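Local coordinates for cytochrome CH (Methylobacterium extorquens, PDB 1QN2), which probably carries single electrons through its covalently held heme c, as a class I c-type cytochrome of the cytochrome c2 kind, at residues A[58-70]-A[80-93]. Residues are numbered along the deposited sequence; the frame is centred on the assembly and turned at random.
Sequences DQADLKQWLADPK and FPGISDPKKVDDII. With HEC (heme c), chain D.
Beside the heme pocket of this class I cytochrome c, helix 59-67 packs by L62, K63 and L66 against V89, I92 and I93 of the C-terminal helix 86-98; L62, L66 and I92 also line the pocket. The axes of 59-67 and 86-93 pass 9.8 Å apart, their N-to-C directions 124° apart. L66 stands at the centre of the apolar contact, touching V89, I92 and I93. With CD1 anti to CA (chi2 -169°), its branches divide: CD1 lies across I92 CG2 at 3.7 Å, while CD2 meets the heme methyl CMB. V89 CG1 fits beside K63 CA at 3.8 Å, and I93 CD1 reaches L62 CB at 4.0 Å. K63 NZ and D90 OD1 form a long salt bridge, doubtful because that oxygen is modelled too close to the lysine chain.

Where helix 59-67 ends, the chain before helix 86-98 closes over its last carbonyls. I83 N donates to L66 O at 2.7 Å, and A67 CA touches I83 O in a CA-H...O contact. Glycine is called for twice at G82: a CB would strike A67 O and, at these backbone angles, jam against P81 O. A water joins F80 O to K70 N. F80 lays one ring face over heme CHC, offset toward the rim, and presents its edge to P69 CG; CE2 is 3.5 Å from heme CBB. An alanine in place of F80 would probably leave heme CHC and CBB without the ring that packs on them. Beyond the pair, I92 also touches A10 of helix 4-10.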
# COMPACT_ATOMS: atom_id res chain seq x y z
N ASP A 58 7.43 2.59 -5.87
CA ASP A 58 7.59 1.90 -7.17
C ASP A 58 7.21 0.43 -6.95
O ASP A 58 6.86 0.11 -5.80
CB ASP A 58 9.00 2.03 -7.68
CG ASP A 58 10.10 1.46 -6.83
OD1 ASP A 58 9.86 0.84 -5.77
OD2 ASP A 58 11.28 1.63 -7.21
N GLN A 59 7.27 -0.44 -7.94
CA GLN A 59 6.90 -1.84 -7.74
C GLN A 59 7.77 -2.54 -6.72
O GLN A 59 7.29 -3.34 -5.91
CB GLN A 59 6.95 -2.58 -9.09
CG GLN A 59 7.51 -1.73 -10.22
CD GLN A 59 6.52 -0.70 -10.72
OE1 GLN A 59 5.48 -1.05 -11.28
NE2 GLN A 59 6.84 0.57 -10.52
N ALA A 60 9.07 -2.25 -6.76
CA ALA A 60 10.03 -2.84 -5.85
C ALA A 60 9.71 -2.53 -4.39
O ALA A 60 9.63 -3.43 -3.56
CB ALA A 60 11.44 -2.41 -6.19
N ASP A 61 9.52 -1.25 -4.08
CA ASP A 61 9.21 -0.90 -2.70
C ASP A 61 7.84 -1.40 -2.28
O ASP A 61 7.67 -1.88 -1.15
CB ASP A 61 9.36 0.60 -2.46
CG ASP A 61 10.82 1.03 -2.48
OD1 ASP A 61 11.65 0.22 -2.02
OD2 ASP A 61 11.13 2.14 -2.94
N LEU A 62 6.84 -1.32 -3.16
CA LEU A 62 5.51 -1.81 -2.77
C LEU A 62 5.57 -3.30 -2.47
O LEU A 62 4.89 -3.84 -1.59
CB LEU A 62 4.52 -1.57 -3.92
CG LEU A 62 3.95 -0.15 -4.01
CD1 LEU A 62 3.03 0.02 -5.22
CD2 LEU A 62 3.22 0.20 -2.72
N LYS A 63 6.40 -4.00 -3.23
CA LYS A 63 6.51 -5.46 -3.03
C LYS A 63 6.99 -5.74 -1.60
O LYS A 63 6.41 -6.55 -0.89
CB LYS A 63 7.54 -6.03 -4.02
CG LYS A 63 7.01 -7.11 -4.94
CD LYS A 63 7.76 -7.06 -6.27
CE LYS A 63 7.48 -8.29 -7.12
NZ LYS A 63 8.44 -8.39 -8.26
N GLN A 64 8.07 -5.06 -1.21
CA GLN A 64 8.58 -5.30 0.15
C GLN A 64 7.59 -4.85 1.20
O GLN A 64 7.35 -5.57 2.17
CB GLN A 64 9.93 -4.61 0.32
CG GLN A 64 10.92 -5.15 -0.74
CD GLN A 64 12.28 -4.49 -0.65
OE1 GLN A 64 12.50 -3.57 0.13
NE2 GLN A 64 13.21 -4.96 -1.48
N TRP A 65 7.00 -3.68 1.01
CA TRP A 65 6.02 -3.10 1.92
C TRP A 65 4.84 -4.01 2.16
O TRP A 65 4.39 -4.21 3.30
CB TRP A 65 5.55 -1.75 1.38
CG TRP A 65 4.39 -1.11 2.05
CD1 TRP A 65 3.14 -0.89 1.52
CD2 TRP A 65 4.39 -0.51 3.35
NE1 TRP A 65 2.36 -0.21 2.43
CE2 TRP A 65 3.10 0.03 3.56
CE3 TRP A 65 5.36 -0.37 4.35
CZ2 TRP A 65 2.76 0.68 4.74
CZ3 TRP A 65 5.01 0.28 5.52
CH2 TRP A 65 3.73 0.80 5.71
N LEU A 66 4.27 -4.60 1.10
CA LEU A 66 3.12 -5.48 1.32
C LEU A 66 3.52 -6.80 1.93
O LEU A 66 2.72 -7.42 2.65
CB LEU A 66 2.34 -5.68 0.01
CG LEU A 66 1.74 -4.42 -0.61
CD1 LEU A 66 0.76 -4.75 -1.75
CD2 LEU A 66 0.98 -3.59 0.43
N ALA A 67 4.73 -7.30 1.68
CA ALA A 67 5.12 -8.59 2.26
C ALA A 67 5.27 -8.48 3.78
O ALA A 67 4.98 -9.43 4.52
CB ALA A 67 6.43 -9.07 1.64
N ASP A 68 5.73 -7.33 4.25
CA ASP A 68 5.92 -7.13 5.71
C ASP A 68 6.13 -5.62 5.95
O ASP A 68 7.26 -5.14 5.87
CB ASP A 68 7.22 -7.86 6.11
CG ASP A 68 7.32 -8.07 7.61
OD1 ASP A 68 6.69 -7.29 8.36
OD2 ASP A 68 8.02 -9.00 8.03
N PRO A 69 5.03 -4.91 6.21
CA PRO A 69 5.04 -3.48 6.45
C PRO A 69 5.99 -3.01 7.52
O PRO A 69 6.81 -2.11 7.27
CB PRO A 69 3.59 -3.15 6.81
CG PRO A 69 2.78 -4.35 6.53
CD PRO A 69 3.68 -5.49 6.20
N LYS A 70 5.94 -3.56 8.73
CA LYS A 70 6.81 -3.13 9.81
C LYS A 70 8.27 -3.40 9.57
O LYS A 70 9.13 -2.72 10.14
CB LYS A 70 6.34 -3.65 11.16
CG LYS A 70 6.52 -5.16 11.32
CD LYS A 70 5.80 -5.64 12.57
CE LYS A 70 6.06 -7.11 12.82
NZ LYS A 70 5.06 -7.71 13.75
N PHE A 80 -0.77 -4.52 9.94
CA PHE A 80 -1.09 -5.60 8.99
C PHE A 80 0.13 -6.52 8.87
O PHE A 80 1.23 -6.03 8.64
CB PHE A 80 -1.41 -4.98 7.63
CG PHE A 80 -1.83 -5.94 6.56
CD1 PHE A 80 -3.01 -6.66 6.66
CD2 PHE A 80 -1.04 -6.12 5.43
CE1 PHE A 80 -3.38 -7.52 5.65
CE2 PHE A 80 -1.39 -7.00 4.42
CZ PHE A 80 -2.59 -7.67 4.53
N PRO A 81 -0.08 -7.83 9.04
CA PRO A 81 0.97 -8.82 8.98
C PRO A 81 1.73 -8.89 7.69
O PRO A 81 2.91 -9.25 7.67
CB PRO A 81 0.27 -10.14 9.29
CG PRO A 81 -1.17 -9.86 9.26
CD PRO A 81 -1.36 -8.39 9.53
N GLY A 82 1.09 -8.54 6.57
CA GLY A 82 1.80 -8.61 5.30
C GLY A 82 1.31 -9.81 4.52
O GLY A 82 0.72 -10.73 5.09
N ILE A 83 1.54 -9.79 3.21
CA ILE A 83 1.14 -10.92 2.34
C ILE A 83 2.40 -11.74 2.02
O ILE A 83 3.34 -11.22 1.41
CB ILE A 83 0.55 -10.38 1.02
CG1 ILE A 83 -0.55 -9.36 1.31
CG2 ILE A 83 0.04 -11.51 0.15
CD1 ILE A 83 -1.95 -9.94 1.34
N SER A 84 2.40 -12.99 2.46
CA SER A 84 3.50 -13.90 2.28
C SER A 84 3.57 -14.55 0.93
O SER A 84 4.55 -15.23 0.62
CB SER A 84 3.56 -14.93 3.41
OG SER A 84 4.55 -14.56 4.35
N ASP A 85 2.54 -14.39 0.10
CA ASP A 85 2.54 -14.98 -1.25
C ASP A 85 2.91 -13.90 -2.27
O ASP A 85 2.12 -13.00 -2.54
CB ASP A 85 1.15 -15.54 -1.55
CG ASP A 85 1.08 -16.25 -2.89
OD1 ASP A 85 1.80 -15.83 -3.83
OD2 ASP A 85 0.31 -17.22 -3.00
N PRO A 86 4.13 -13.98 -2.82
CA PRO A 86 4.67 -13.02 -3.76
C PRO A 86 3.79 -12.78 -4.97
O PRO A 86 3.65 -11.64 -5.41
CB PRO A 86 6.03 -13.57 -4.15
CG PRO A 86 6.17 -14.88 -3.52
CD PRO A 86 5.06 -15.09 -2.54
N LYS A 87 3.20 -13.85 -5.49
CA LYS A 87 2.31 -13.74 -6.66
C LYS A 87 1.10 -12.88 -6.27
O LYS A 87 0.64 -12.04 -7.04
CB LYS A 87 1.83 -15.15 -7.04
N LYS A 88 0.59 -13.12 -5.06
CA LYS A 88 -0.57 -12.34 -4.60
C LYS A 88 -0.20 -10.87 -4.50
O LYS A 88 -0.97 -9.98 -4.86
CB LYS A 88 -1.05 -12.86 -3.25
CG LYS A 88 -2.52 -12.63 -2.99
CD LYS A 88 -3.04 -13.51 -1.87
CE LYS A 88 -3.55 -14.84 -2.41
NZ LYS A 88 -4.98 -15.06 -2.07
N VAL A 89 1.02 -10.62 -4.01
CA VAL A 89 1.48 -9.24 -3.88
C VAL A 89 1.51 -8.56 -5.26
O VAL A 89 1.09 -7.41 -5.39
CB VAL A 89 2.90 -9.18 -3.28
CG1 VAL A 89 3.47 -7.78 -3.43
CG2 VAL A 89 2.86 -9.58 -1.80
N ASP A 90 2.03 -9.27 -6.25
CA ASP A 90 2.12 -8.73 -7.61
C ASP A 90 0.70 -8.43 -8.14
O ASP A 90 0.49 -7.39 -8.75
CB ASP A 90 2.77 -9.76 -8.54
CG ASP A 90 4.27 -9.76 -8.52
OD1 ASP A 90 4.90 -8.72 -8.21
OD2 ASP A 90 4.86 -10.83 -8.82
N ASP A 91 -0.22 -9.35 -7.87
CA ASP A 91 -1.62 -9.18 -8.32
C ASP A 91 -2.20 -7.91 -7.72
O ASP A 91 -2.84 -7.09 -8.38
CB ASP A 91 -2.45 -10.39 -7.92
CG ASP A 91 -2.08 -11.61 -8.77
OD1 ASP A 91 -1.44 -11.41 -9.81
OD2 ASP A 91 -2.44 -12.74 -8.39
N ILE A 92 -1.96 -7.74 -6.42
CA ILE A 92 -2.47 -6.54 -5.75
C ILE A 92 -1.89 -5.29 -6.39
O ILE A 92 -2.58 -4.30 -6.63
CB ILE A 92 -2.13 -6.57 -4.25
CG1 ILE A 92 -2.94 -7.66 -3.56
CG2 ILE A 92 -2.36 -5.22 -3.60
CD1 ILE A 92 -2.78 -7.87 -2.09
N ILE A 93 -0.59 -5.32 -6.71
CA ILE A 93 0.02 -4.15 -7.34
C ILE A 93 -0.57 -3.89 -8.71
O ILE A 93 -0.77 -2.75 -9.15
CB ILE A 93 1.55 -4.28 -7.42
CG1 ILE A 93 2.15 -4.31 -5.99
CG2 ILE A 93 2.15 -3.13 -8.20
CD1 ILE A 93 3.52 -4.92 -5.91
FE HEC D . -2.42 0.07 4.40
CHA HEC D . -0.54 2.94 4.49
CHB HEC D . -1.49 -0.43 1.12
CHC HEC D . -3.71 -3.14 4.52
CHD HEC D . -3.79 0.78 7.39
NA HEC D . -1.24 1.09 3.03
C1A HEC D . -0.53 2.25 3.29
C2A HEC D . 0.17 2.54 2.15
C3A HEC D . -0.10 1.60 1.20
C4A HEC D . -0.98 0.69 1.75
CMA HEC D . 0.55 1.69 -0.18
CAA HEC D . 1.08 3.72 1.94
CBA HEC D . 0.28 4.87 1.34
CGA HEC D . 1.02 6.20 1.28
O1A HEC D . 2.27 6.27 1.35
O2A HEC D . 0.41 7.17 0.73
NB HEC D . -2.63 -1.50 3.05
C1B HEC D . -2.20 -1.44 1.75
C2B HEC D . -2.72 -2.55 1.12
C3B HEC D . -3.26 -3.38 2.07
C4B HEC D . -3.26 -2.68 3.28
CMB HEC D . -2.58 -3.01 -0.32
CAB HEC D . -3.70 -4.68 1.83
CBB HEC D . -2.80 -5.71 1.52
NC HEC D . -3.54 -1.02 5.76
C1C HEC D . -4.02 -2.29 5.58
C2C HEC D . -4.86 -2.53 6.64
C3C HEC D . -4.91 -1.42 7.45
C4C HEC D . -4.05 -0.49 6.90
CMC HEC D . -5.73 -3.71 7.04
CAC HEC D . -5.68 -1.28 8.61
CBC HEC D . -5.65 -2.21 9.66
ND HEC D . -2.20 1.63 5.72
C1D HEC D . -2.84 1.67 6.92
C2D HEC D . -2.36 2.78 7.58
C3D HEC D . -1.47 3.39 6.76
C4D HEC D . -1.34 2.68 5.60
CMD HEC D . -2.67 3.36 8.95
CAD HEC D . -0.66 4.63 7.10
CBD HEC D . 0.67 4.00 7.59
CGD HEC D . 1.57 5.01 8.30
O1D HEC D . 2.61 4.54 8.84
O2D HEC D . 1.36 6.24 8.27
O HOH W 1 4.87 -12.17 5.92
O HOH W 2 3.90 -5.86 9.54